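PDB 5X3I: 1,3-alpha-isomaltosidase from Kribbella flavida DSM 17836, which hydrolyses the alpha-1,3-glucosidic linkages of the cyclic tetrasaccharide cyclobis-(1-6)-alpha-nigerosyl inside the cell, yielding isomaltose. Local coordinates for residues 140-151 against 164-175; 203-211 against 219-227. The protein carries 1 engineered substitution. All blocks are in the same frame, centred on the assembly; numbering follows the deposited sequence.

Contact 1 (140-151 against 164-175); sequences SPAVWTADGVGE and WLVSSQGVHRGR
The indole of Trp144 is sandwiched between Leu165 and Arg175. Over one face sits Leu165 CB, 3.6 Å from the centroid of the six-membered ring in a CH-pi contact, with CD1 reaching on toward NE1. The guanidinium of Arg175 lies flat on the opposite face, planes 14° apart, its CZ 3.7 Å from the same centroid: a stacked cation-pi pair. A bend at chi3 (76°) folds the arginine chain back over the ring, and Arg175 CB meets CZ3 just beyond the rim. The backbone of Gly174 lies at the indole edge. On the other side of the sheet Trp164 carries Gly150 CA over one face, 4.0 Å from its six-membered ring centroid, with Glu151 at the ring edge; Thr145 and Val166 share that side, and Val143 CG2 meets Val166 CG2 at 3.8 Å.

Between the two sides, strand 143-145 pairs antiparallel with strand 164-167. Val143 and Val166 exchange two N-H...O bonds, as do Thr145 and Trp164. At the turn between strands 164-167 and 170-175, Ser167 OG accepts from Gln169 N in an ST turn and hydrogen-bonds His172 NE2 at 2.7 Å; a classic beta bulge sets His172 and Arg173 both opposite Leu165.

Salt bridges to Glu163 and Glu259 would hold the Arg175 guanidinium flat and probably temper its charge. Ala142 also bonds to Pro45 and Ala47. Strand 143-145 is thus joined to its neighbour by four backbone bonds and, through Trp144, to Arg175 one strand further on.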
loop_
_atom_site.group_PDB
_atom_site.type_symbol
_atom_site.label_atom_id
_atom_site.label_comp_id
_atom_site.label_asym_id
_atom_site.label_seq_id
_atom_site.Cartn_x
_atom_site.Cartn_y
_atom_site.Cartn_z
ATOM N N SER A 140 2.515 12.861 -31.552
ATOM C CA SER A 140 2.300 11.900 -32.620
ATOM C C SER A 140 1.204 10.910 -32.252
ATOM O O SER A 140 1.316 10.214 -31.245
ATOM C CB SER A 140 3.594 11.150 -32.928
ATOM O OG SER A 140 4.660 12.043 -33.183
ATOM N N PRO A 141 0.143 10.835 -33.066
ATOM C CA PRO A 141 -0.980 9.923 -32.827
ATOM C C PRO A 141 -0.571 8.457 -32.906
ATOM O O PRO A 141 0.351 8.121 -33.638
ATOM C CB PRO A 141 -1.959 10.271 -33.948
ATOM C CG PRO A 141 -1.095 10.795 -35.037
ATOM C CD PRO A 141 0.010 11.545 -34.349
ATOM N N ALA A 142 -1.255 7.602 -32.158
ATOM C CA ALA A 142 -0.904 6.188 -32.107
ATOM C C ALA A 142 -2.050 5.304 -32.570
ATOM O O ALA A 142 -3.203 5.715 -32.566
ATOM C CB ALA A 142 -0.479 5.794 -30.697
ATOM N N VAL A 143 -1.722 4.085 -32.974
ATOM C CA VAL A 143 -2.731 3.137 -33.413
ATOM C C VAL A 143 -2.462 1.730 -32.904
ATOM O O VAL A 143 -1.314 1.332 -32.717
ATOM C CB VAL A 143 -2.829 3.072 -34.960
ATOM C CG1 VAL A 143 -3.184 4.434 -35.548
ATOM C CG2 VAL A 143 -1.539 2.537 -35.556
ATOM N N TRP A 144 -3.535 0.976 -32.719
ATOM C CA TRP A 144 -3.447 -0.428 -32.362
ATOM C C TRP A 144 -3.375 -1.303 -33.606
ATOM O O TRP A 144 -4.211 -1.200 -34.496
ATOM C CB TRP A 144 -4.646 -0.842 -31.514
ATOM C CG TRP A 144 -4.630 -0.324 -30.110
ATOM C CD1 TRP A 144 -5.357 0.710 -29.614
ATOM C CD2 TRP A 144 -3.850 -0.830 -29.017
ATOM N NE1 TRP A 144 -5.088 0.880 -28.276
ATOM C CE2 TRP A 144 -4.161 -0.051 -27.886
ATOM C CE3 TRP A 144 -2.920 -1.866 -28.886
ATOM C CZ2 TRP A 144 -3.577 -0.274 -26.639
ATOM C CZ3 TRP A 144 -2.337 -2.082 -27.653
ATOM C CH2 TRP A 144 -2.669 -1.288 -26.543
ATOM N N THR A 145 -2.384 -2.181 -33.645
ATOM C CA THR A 145 -2.170 -3.060 -34.785
ATOM C C THR A 145 -1.710 -4.426 -34.318
ATOM O O THR A 145 -1.085 -4.542 -33.263
ATOM C CB THR A 145 -1.115 -2.486 -35.744
ATOM O OG1 THR A 145 -0.841 -3.434 -36.777
ATOM C CG2 THR A 145 0.176 -2.179 -35.002
ATOM N N ALA A 146 -2.001 -5.457 -35.106
ATOM C CA ALA A 146 -1.454 -6.785 -34.849
ATOM C C ALA A 146 -0.132 -6.991 -35.577
ATOM O O ALA A 146 0.544 -7.990 -35.359
ATOM C CB ALA A 146 -2.443 -7.856 -35.244
ATOM N N ASP A 147 0.239 -6.043 -36.434
ATOM C CA ASP A 147 1.499 -6.119 -37.169
ATOM C C ASP A 147 2.649 -5.473 -36.386
ATOM O O ASP A 147 2.570 -4.303 -36.023
ATOM C CB ASP A 147 1.377 -5.435 -38.538
ATOM C CG ASP A 147 0.213 -5.963 -39.363
ATOM O OD1 ASP A 147 0.279 -7.123 -39.795
ATOM O OD2 ASP A 147 -0.760 -5.215 -39.587
ATOM N N GLY A 148 3.726 -6.219 -36.155
ATOM C CA GLY A 148 4.872 -5.675 -35.440
ATOM C C GLY A 148 6.030 -6.638 -35.287
ATOM O O GLY A 148 5.896 -7.823 -35.565
ATOM N N VAL A 149 7.175 -6.119 -34.851
ATOM C CA VAL A 149 8.330 -6.958 -34.527
ATOM C C VAL A 149 8.243 -7.464 -33.092
ATOM O O VAL A 149 9.035 -8.301 -32.671
ATOM C CB VAL A 149 9.671 -6.207 -34.695
ATOM C CG1 VAL A 149 9.746 -5.526 -36.046
ATOM C CG2 VAL A 149 9.881 -5.208 -33.559
ATOM N N GLY A 150 7.276 -6.939 -32.345
ATOM C CA GLY A 150 7.128 -7.268 -30.940
ATOM C C GLY A 150 6.585 -8.655 -30.680
ATOM O O GLY A 150 5.875 -9.222 -31.508
ATOM N N GLU A 151 6.908 -9.192 -29.509
ATOM C CA GLU A 151 6.462 -10.521 -29.118
ATOM C C GLU A 151 5.903 -10.550 -27.704
ATOM O O GLU A 151 6.392 -9.867 -26.805
ATOM C CB GLU A 151 7.606 -11.528 -29.203
ATOM C CG GLU A 151 8.366 -11.530 -30.504
ATOM C CD GLU A 151 9.653 -12.317 -30.404
ATOM O OE1 GLU A 151 9.754 -13.175 -29.501
ATOM O OE2 GLU A 151 10.568 -12.068 -31.217
ATOM N N TRP A 164 -0.323 -4.245 -30.632
ATOM C CA TRP A 164 0.657 -3.265 -30.209
ATOM C C TRP A 164 0.174 -1.855 -30.486
ATOM O O TRP A 164 -0.398 -1.586 -31.541
ATOM C CB TRP A 164 1.979 -3.512 -30.922
ATOM C CG TRP A 164 2.401 -4.921 -30.815
ATOM C CD1 TRP A 164 2.166 -5.918 -31.711
ATOM C CD2 TRP A 164 3.106 -5.516 -29.723
ATOM N NE1 TRP A 164 2.694 -7.097 -31.254
ATOM C CE2 TRP A 164 3.279 -6.877 -30.034
ATOM C CE3 TRP A 164 3.617 -5.028 -28.519
ATOM C CZ2 TRP A 164 3.937 -7.758 -29.182
ATOM C CZ3 TRP A 164 4.278 -5.907 -27.674
ATOM C CH2 TRP A 164 4.430 -7.255 -28.010
ATOM N N LEU A 165 0.397 -0.960 -29.532
ATOM C CA LEU A 165 0.063 0.442 -29.714
ATOM C C LEU A 165 1.295 1.162 -30.221
ATOM O O LEU A 165 2.289 1.290 -29.505
ATOM C CB LEU A 165 -0.426 1.069 -28.412
ATOM C CG LEU A 165 -0.866 2.534 -28.493
ATOM C CD1 LEU A 165 -2.133 2.683 -29.347
ATOM C CD2 LEU A 165 -1.084 3.118 -27.107
ATOM N N VAL A 166 1.228 1.624 -31.467
ATOM C CA VAL A 166 2.405 2.151 -32.137
ATOM C C VAL A 166 2.180 3.558 -32.670
ATOM O O VAL A 166 1.065 3.942 -32.987
ATOM C CB VAL A 166 2.843 1.235 -33.294
ATOM C CG1 VAL A 166 3.017 -0.182 -32.799
ATOM C CG2 VAL A 166 1.822 1.265 -34.424
ATOM N N SER A 167 3.256 4.325 -32.739
ATOM C CA SER A 167 3.243 5.625 -33.385
ATOM C C SER A 167 4.585 5.820 -34.072
ATOM O O SER A 167 5.417 4.913 -34.084
ATOM C CB SER A 167 2.993 6.747 -32.378
ATOM O OG SER A 167 4.184 7.082 -31.690
ATOM N N SER A 168 4.805 7.008 -34.623
ATOM C CA SER A 168 6.083 7.321 -35.252
ATOM C C SER A 168 7.209 7.308 -34.226
ATOM O O SER A 168 8.376 7.198 -34.583
ATOM C CB SER A 168 6.025 8.681 -35.947
ATOM O OG SER A 168 5.920 9.735 -35.007
ATOM N N GLN A 169 6.849 7.425 -32.952
ATOM C CA GLN A 169 7.828 7.407 -31.872
ATOM C C GLN A 169 8.294 5.998 -31.545
ATOM O O GLN A 169 9.442 5.803 -31.170
ATOM C CB GLN A 169 7.256 8.064 -30.612
ATOM C CG GLN A 169 6.961 9.545 -30.771
ATOM C CD GLN A 169 8.155 10.319 -31.292
ATOM O OE1 GLN A 169 8.175 10.741 -32.446
ATOM N NE2 GLN A 169 9.159 10.507 -30.444
ATOM N N GLY A 170 7.404 5.019 -31.671
ATOM C CA GLY A 170 7.763 3.639 -31.398
ATOM C C GLY A 170 6.594 2.796 -30.933
ATOM O O GLY A 170 5.444 3.151 -31.171
ATOM N N VAL A 171 6.890 1.677 -30.274
ATOM C CA VAL A 171 5.845 0.827 -29.724
ATOM C C VAL A 171 5.634 1.137 -28.246
ATOM O O VAL A 171 6.479 0.831 -27.404
ATOM C CB VAL A 171 6.181 -0.654 -29.877
ATOM C CG1 VAL A 171 4.987 -1.493 -29.491
ATOM C CG2 VAL A 171 6.616 -0.955 -31.306
ATOM N N HIS A 172 4.496 1.747 -27.949
ATOM C CA HIS A 172 4.193 2.246 -26.617
ATOM C C HIS A 172 3.652 1.203 -25.647
ATOM O O HIS A 172 4.050 1.171 -24.485
ATOM C CB HIS A 172 3.214 3.413 -26.736
ATOM C CG HIS A 172 3.698 4.496 -27.647
ATOM N ND1 HIS A 172 4.552 5.493 -27.228
ATOM C CD2 HIS A 172 3.477 4.717 -28.965
ATOM C CE1 HIS A 172 4.823 6.292 -28.247
ATOM N NE2 HIS A 172 4.186 5.842 -29.312
ATOM N N ARG A 173 2.740 0.361 -26.123
ATOM C CA ARG A 173 2.095 -0.642 -25.278
ATOM C C ARG A 173 1.879 -1.937 -26.039
ATOM O O ARG A 173 1.735 -1.926 -27.266
ATOM C CB ARG A 173 0.739 -0.150 -24.760
ATOM C CG ARG A 173 0.763 1.199 -24.080
ATOM C CD ARG A 173 -0.536 1.496 -23.366
ATOM N NE ARG A 173 -0.462 2.795 -22.716
ATOM C CZ ARG A 173 -1.465 3.375 -22.069
ATOM N NH1 ARG A 173 -2.642 2.787 -21.977
ATOM N NH2 ARG A 173 -1.285 4.559 -21.519
ATOM N N GLY A 174 1.929 -3.053 -25.321
ATOM C CA GLY A 174 1.372 -4.302 -25.800
ATOM C C GLY A 174 0.012 -4.577 -25.191
ATOM O O GLY A 174 -0.323 -4.054 -24.122
ATOM N N ARG A 175 -0.753 -5.438 -25.849
ATOM C CA ARG A 175 -2.043 -5.885 -25.352
ATOM C C ARG A 175 -2.349 -7.297 -25.850
ATOM O O ARG A 175 -1.985 -7.656 -26.967
ATOM C CB ARG A 175 -3.141 -4.914 -25.771
ATOM C CG ARG A 175 -4.518 -5.282 -25.272
ATOM C CD ARG A 175 -5.411 -4.059 -25.160
ATOM N NE ARG A 175 -5.891 -3.596 -26.456
ATOM C CZ ARG A 175 -6.516 -2.440 -26.646
ATOM N NH1 ARG A 175 -6.722 -1.617 -25.627
ATOM N NH2 ARG A 175 -6.930 -2.100 -27.857
HETATM O O HOH W 1 2.296 8.937 -35.016
#

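Contact 2 (203-211 against 219-227); sequences LDAVVFEQY and RTYLPMPFA
Arg219 reaches along the contact to Gln210, where its NH1 donates to OE1 at 3.0 Å. The bond is bent, 140° at the hydrogen, and the amide and guanidinium planes stand 51° apart. An extended arginine chain carries NH1 there, its CD passing 4.0 Å from Phe208 CE2, while the bend of Gln210 at chi2 (56°) brings OE1 to meet it; Gln210 NE2 turns to Lys212 O instead.

Direct backbone bonding is sparse: Phe208 N gives Thr220 O one weak bond of 3.4 Å. Water 2 lies 2.9 Å from both Val206 O and Thr220 N, accepting from the latter. Val207 N is taken by Asn494 OD1. Thr220 OG1 accepts from Leu222 N, closing an ST turn, and is also hydrogen-bonded to Glu191 O. The phenol of Tyr221 lies alongside the backbone of 208-210, with CE1 3.8 Å from Glu209 CG. Water 3, in the plane of this ring, accepts from Tyr221 OH at 2.7 Å and donates to Glu209 OE2; the hydroxyl is hydrogen-bonded to Asp536 N as well. Since Asp536 is the probable proton donor and Glu474 another likely active-site residue touching Tyr221, the phenol probably lines the catalytic pocket and may help position Asp536.

Apolar contact takes over toward Pro223, whose CB meets Ala205 CB at 3.8 Å and whose CD lies against Val207 CG2. The two segments flank helix 214-217 in sequence. Backbone bonding of Tyr221 to Gly522 and a bond from Tyr211 OH to Glu597 tie this part of the mutarotase-like domain to the TIM barrel. At the other end, Ala205 of strand 202-205 pairs with Thr247, and Pro225 packs on strands 237-241 and 247-252.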
loop_
_atom_site.group_PDB
_atom_site.type_symbol
_atom_site.label_atom_id
_atom_site.label_comp_id
_atom_site.label_asym_id
_atom_site.label_seq_id
_atom_site.Cartn_x
_atom_site.Cartn_y
_atom_site.Cartn_z
ATOM N N LEU A 203 -9.495 -2.937 -13.947
ATOM C CA LEU A 203 -8.543 -2.580 -12.898
ATOM C C LEU A 203 -7.164 -2.424 -13.507
ATOM O O LEU A 203 -6.943 -2.819 -14.655
ATOM C CB LEU A 203 -8.514 -3.634 -11.782
ATOM C CG LEU A 203 -7.949 -5.019 -12.110
ATOM C CD1 LEU A 203 -7.310 -5.667 -10.880
ATOM C CD2 LEU A 203 -9.023 -5.918 -12.663
ATOM N N ASP A 204 -6.244 -1.815 -12.762
ATOM C CA ASP A 204 -4.867 -1.746 -13.219
ATOM C C ASP A 204 -3.881 -2.051 -12.079
ATOM O O ASP A 204 -4.299 -2.273 -10.955
ATOM C CB ASP A 204 -4.583 -0.376 -13.841
ATOM C CG ASP A 204 -4.671 0.787 -12.846
ATOM O OD1 ASP A 204 -5.073 0.609 -11.679
ATOM O OD2 ASP A 204 -4.340 1.915 -13.262
ATOM N N ALA A 205 -2.591 -2.109 -12.388
ATOM C CA ALA A 205 -1.605 -2.261 -11.340
ATOM C C ALA A 205 -0.611 -1.123 -11.379
ATOM O O ALA A 205 0.319 -1.131 -12.187
ATOM C CB ALA A 205 -0.895 -3.587 -11.501
ATOM N N VAL A 206 -0.760 -0.191 -10.447
ATOM C CA VAL A 206 0.192 0.890 -10.286
ATOM C C VAL A 206 0.171 1.355 -8.828
ATOM O O VAL A 206 -0.896 1.524 -8.229
ATOM C CB VAL A 206 -0.108 2.075 -11.257
ATOM C CG1 VAL A 206 -1.524 2.622 -11.064
ATOM C CG2 VAL A 206 0.918 3.171 -11.098
ATOM N N VAL A 207 1.347 1.628 -8.284
ATOM C CA VAL A 207 1.432 2.033 -6.891
ATOM C C VAL A 207 0.849 3.424 -6.761
ATOM O O VAL A 207 1.262 4.344 -7.461
ATOM C CB VAL A 207 2.879 2.016 -6.380
ATOM C CG1 VAL A 207 2.953 2.596 -4.973
ATOM C CG2 VAL A 207 3.427 0.599 -6.418
ATOM N N PHE A 208 -0.125 3.571 -5.878
ATOM C CA PHE A 208 -0.749 4.871 -5.687
ATOM C C PHE A 208 -1.231 5.032 -4.266
ATOM O O PHE A 208 -1.756 4.085 -3.684
ATOM C CB PHE A 208 -1.927 5.037 -6.656
ATOM C CG PHE A 208 -2.684 6.316 -6.483
ATOM C CD1 PHE A 208 -2.144 7.516 -6.899
ATOM C CD2 PHE A 208 -3.945 6.314 -5.920
ATOM C CE1 PHE A 208 -2.847 8.693 -6.757
ATOM C CE2 PHE A 208 -4.651 7.485 -5.767
ATOM C CZ PHE A 208 -4.107 8.676 -6.185
ATOM N N GLU A 209 -1.109 6.233 -3.722
ATOM C CA GLU A 209 -1.702 6.466 -2.426
ATOM C C GLU A 209 -3.087 7.043 -2.631
ATOM O O GLU A 209 -3.247 8.210 -2.943
ATOM C CB GLU A 209 -0.875 7.434 -1.574
ATOM C CG GLU A 209 -1.617 7.784 -0.276
ATOM C CD GLU A 209 -1.124 9.038 0.435
ATOM O OE1 GLU A 209 -0.185 9.708 -0.025
ATOM O OE2 GLU A 209 -1.688 9.345 1.495
ATOM N N GLN A 210 -4.083 6.220 -2.366
ATOM C CA GLN A 210 -5.463 6.645 -2.384
ATOM C C GLN A 210 -5.871 6.837 -0.936
ATOM O O GLN A 210 -5.875 5.875 -0.168
ATOM C CB GLN A 210 -6.334 5.606 -3.080
ATOM C CG GLN A 210 -7.825 5.790 -2.879
ATOM C CD GLN A 210 -8.304 7.158 -3.306
ATOM O OE1 GLN A 210 -7.990 7.626 -4.400
ATOM N NE2 GLN A 210 -9.052 7.815 -2.434
ATOM N N TYR A 211 -6.188 8.041 -0.519
ATOM C CA TYR A 211 -6.458 8.318 0.879
ATOM C C TYR A 211 -7.890 7.974 1.242
ATOM O O TYR A 211 -8.770 8.722 1.027
ATOM C CB TYR A 211 -6.161 9.768 1.191
ATOM C CG TYR A 211 -6.557 10.215 2.568
ATOM C CD1 TYR A 211 -6.028 9.635 3.695
ATOM C CD2 TYR A 211 -7.471 11.206 2.736
ATOM C CE1 TYR A 211 -6.403 10.053 4.952
ATOM C CE2 TYR A 211 -7.870 11.614 3.971
ATOM C CZ TYR A 211 -7.325 11.036 5.078
ATOM O OH TYR A 211 -7.722 11.482 6.255
ATOM N N ARG A 219 -8.588 1.185 -6.193
ATOM C CA ARG A 219 -7.150 1.432 -6.283
ATOM C C ARG A 219 -6.399 0.756 -5.137
ATOM O O ARG A 219 -7.017 0.228 -4.214
ATOM C CB ARG A 219 -6.888 2.943 -6.290
ATOM C CG ARG A 219 -7.651 3.674 -7.397
ATOM C CD ARG A 219 -7.634 5.193 -7.250
ATOM N NE ARG A 219 -8.357 5.832 -8.353
ATOM C CZ ARG A 219 -8.703 7.115 -8.391
ATOM N NH1 ARG A 219 -8.398 7.923 -7.386
ATOM N NH2 ARG A 219 -9.359 7.589 -9.440
ATOM N N THR A 220 -5.070 0.795 -5.174
ATOM C CA THR A 220 -4.308 0.153 -4.117
ATOM C C THR A 220 -2.888 0.695 -3.934
ATOM O O THR A 220 -2.245 1.127 -4.877
ATOM C CB THR A 220 -4.244 -1.374 -4.367
ATOM O OG1 THR A 220 -3.516 -2.024 -3.318
ATOM C CG2 THR A 220 -3.583 -1.672 -5.709
ATOM N N TYR A 221 -2.398 0.605 -2.702
ATOM C CA TYR A 221 -1.004 0.882 -2.393
ATOM C C TYR A 221 -0.071 -0.251 -2.828
ATOM O O TYR A 221 1.132 -0.068 -2.927
ATOM C CB TYR A 221 -0.793 1.068 -0.889
ATOM C CG TYR A 221 -1.697 2.008 -0.127
ATOM C CD1 TYR A 221 -1.331 3.319 0.083
ATOM C CD2 TYR A 221 -2.854 1.547 0.473
ATOM C CE1 TYR A 221 -2.106 4.157 0.831
ATOM C CE2 TYR A 221 -3.636 2.372 1.228
ATOM C CZ TYR A 221 -3.263 3.682 1.399
ATOM O OH TYR A 221 -4.039 4.522 2.143
ATOM N N LEU A 222 -0.622 -1.438 -3.014
ATOM C CA LEU A 222 0.208 -2.624 -3.169
ATOM C C LEU A 222 -0.304 -3.531 -4.294
ATOM O O LEU A 222 -0.810 -4.613 -4.031
ATOM C CB LEU A 222 0.263 -3.402 -1.849
ATOM C CG LEU A 222 1.566 -4.136 -1.492
ATOM C CD1 LEU A 222 1.507 -4.744 -0.069
ATOM C CD2 LEU A 222 1.970 -5.187 -2.519
ATOM N N PRO A 223 -0.214 -3.063 -5.546
ATOM C CA PRO A 223 -0.614 -3.893 -6.690
ATOM C C PRO A 223 0.455 -4.904 -7.074
ATOM O O PRO A 223 1.615 -4.639 -6.797
ATOM C CB PRO A 223 -0.801 -2.871 -7.807
ATOM C CG PRO A 223 0.223 -1.837 -7.517
ATOM C CD PRO A 223 0.356 -1.776 -5.984
ATOM N N MET A 224 0.074 -6.014 -7.705
ATOM C CA MET A 224 1.023 -6.857 -8.439
ATOM C C MET A 224 0.418 -7.355 -9.769
ATOM O O MET A 224 -0.736 -7.739 -9.806
ATOM C CB MET A 224 1.449 -8.077 -7.621
ATOM C CG MET A 224 1.910 -7.812 -6.202
ATOM S SD MET A 224 2.446 -9.350 -5.434
ATOM C CE MET A 224 2.735 -8.743 -3.755
ATOM N N PRO A 225 1.222 -7.418 -10.838
ATOM C CA PRO A 225 0.694 -7.943 -12.106
ATOM C C PRO A 225 0.656 -9.465 -12.082
ATOM O O PRO A 225 1.353 -10.117 -12.842
ATOM C CB PRO A 225 1.693 -7.432 -13.136
ATOM C CG PRO A 225 2.979 -7.326 -12.385
ATOM C CD PRO A 225 2.606 -6.939 -10.975
ATOM N N PHE A 226 -0.114 -10.017 -11.161
ATOM C CA PHE A 226 -0.158 -11.458 -10.956
ATOM C C PHE A 226 -1.533 -11.835 -10.456
ATOM O O PHE A 226 -2.135 -11.092 -9.701
ATOM C CB PHE A 226 0.921 -11.920 -9.959
ATOM C CG PHE A 226 0.608 -13.249 -9.303
ATOM C CD1 PHE A 226 1.031 -14.435 -9.878
ATOM C CD2 PHE A 226 -0.137 -13.310 -8.137
ATOM C CE1 PHE A 226 0.736 -15.657 -9.293
ATOM C CE2 PHE A 226 -0.440 -14.536 -7.550
ATOM C CZ PHE A 226 -0.005 -15.705 -8.134
ATOM N N ALA A 227 -2.032 -12.989 -10.875
ATOM C CA ALA A 227 -3.311 -13.476 -10.372
ATOM C C ALA A 227 -3.469 -14.979 -10.539
ATOM O O ALA A 227 -2.846 -15.587 -11.403
ATOM C CB ALA A 227 -4.453 -12.771 -11.067
HETATM O O HOH W 2 -3.684 1.831 -7.556
HETATM O O HOH W 3 -3.487 7.116 2.456
#

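From the N terminus, strand 143-145 opens contact 1, which closes at strands 159-167 and 170-179 after a stretch holding the rest of strand 151-153 and the start of 159-167. Contact 2 opens at strand 202-205 and closes across helix 214-217 at strand 223-230. The two are in series, neither nested nor crossed; their centres lie about 25 Å apart, their nearest atoms about 9 Å, and they do not touch. One antiparallel sheet connects them, with 143-145 outermost at one end and 202-205 at the other. A second sheet takes strands 151-153 and 223-230. Contact 1 lies where the first sheet meets the N-terminal loop of Leu44 to Ala47, contact 2 at its end beside the catalytic barrel.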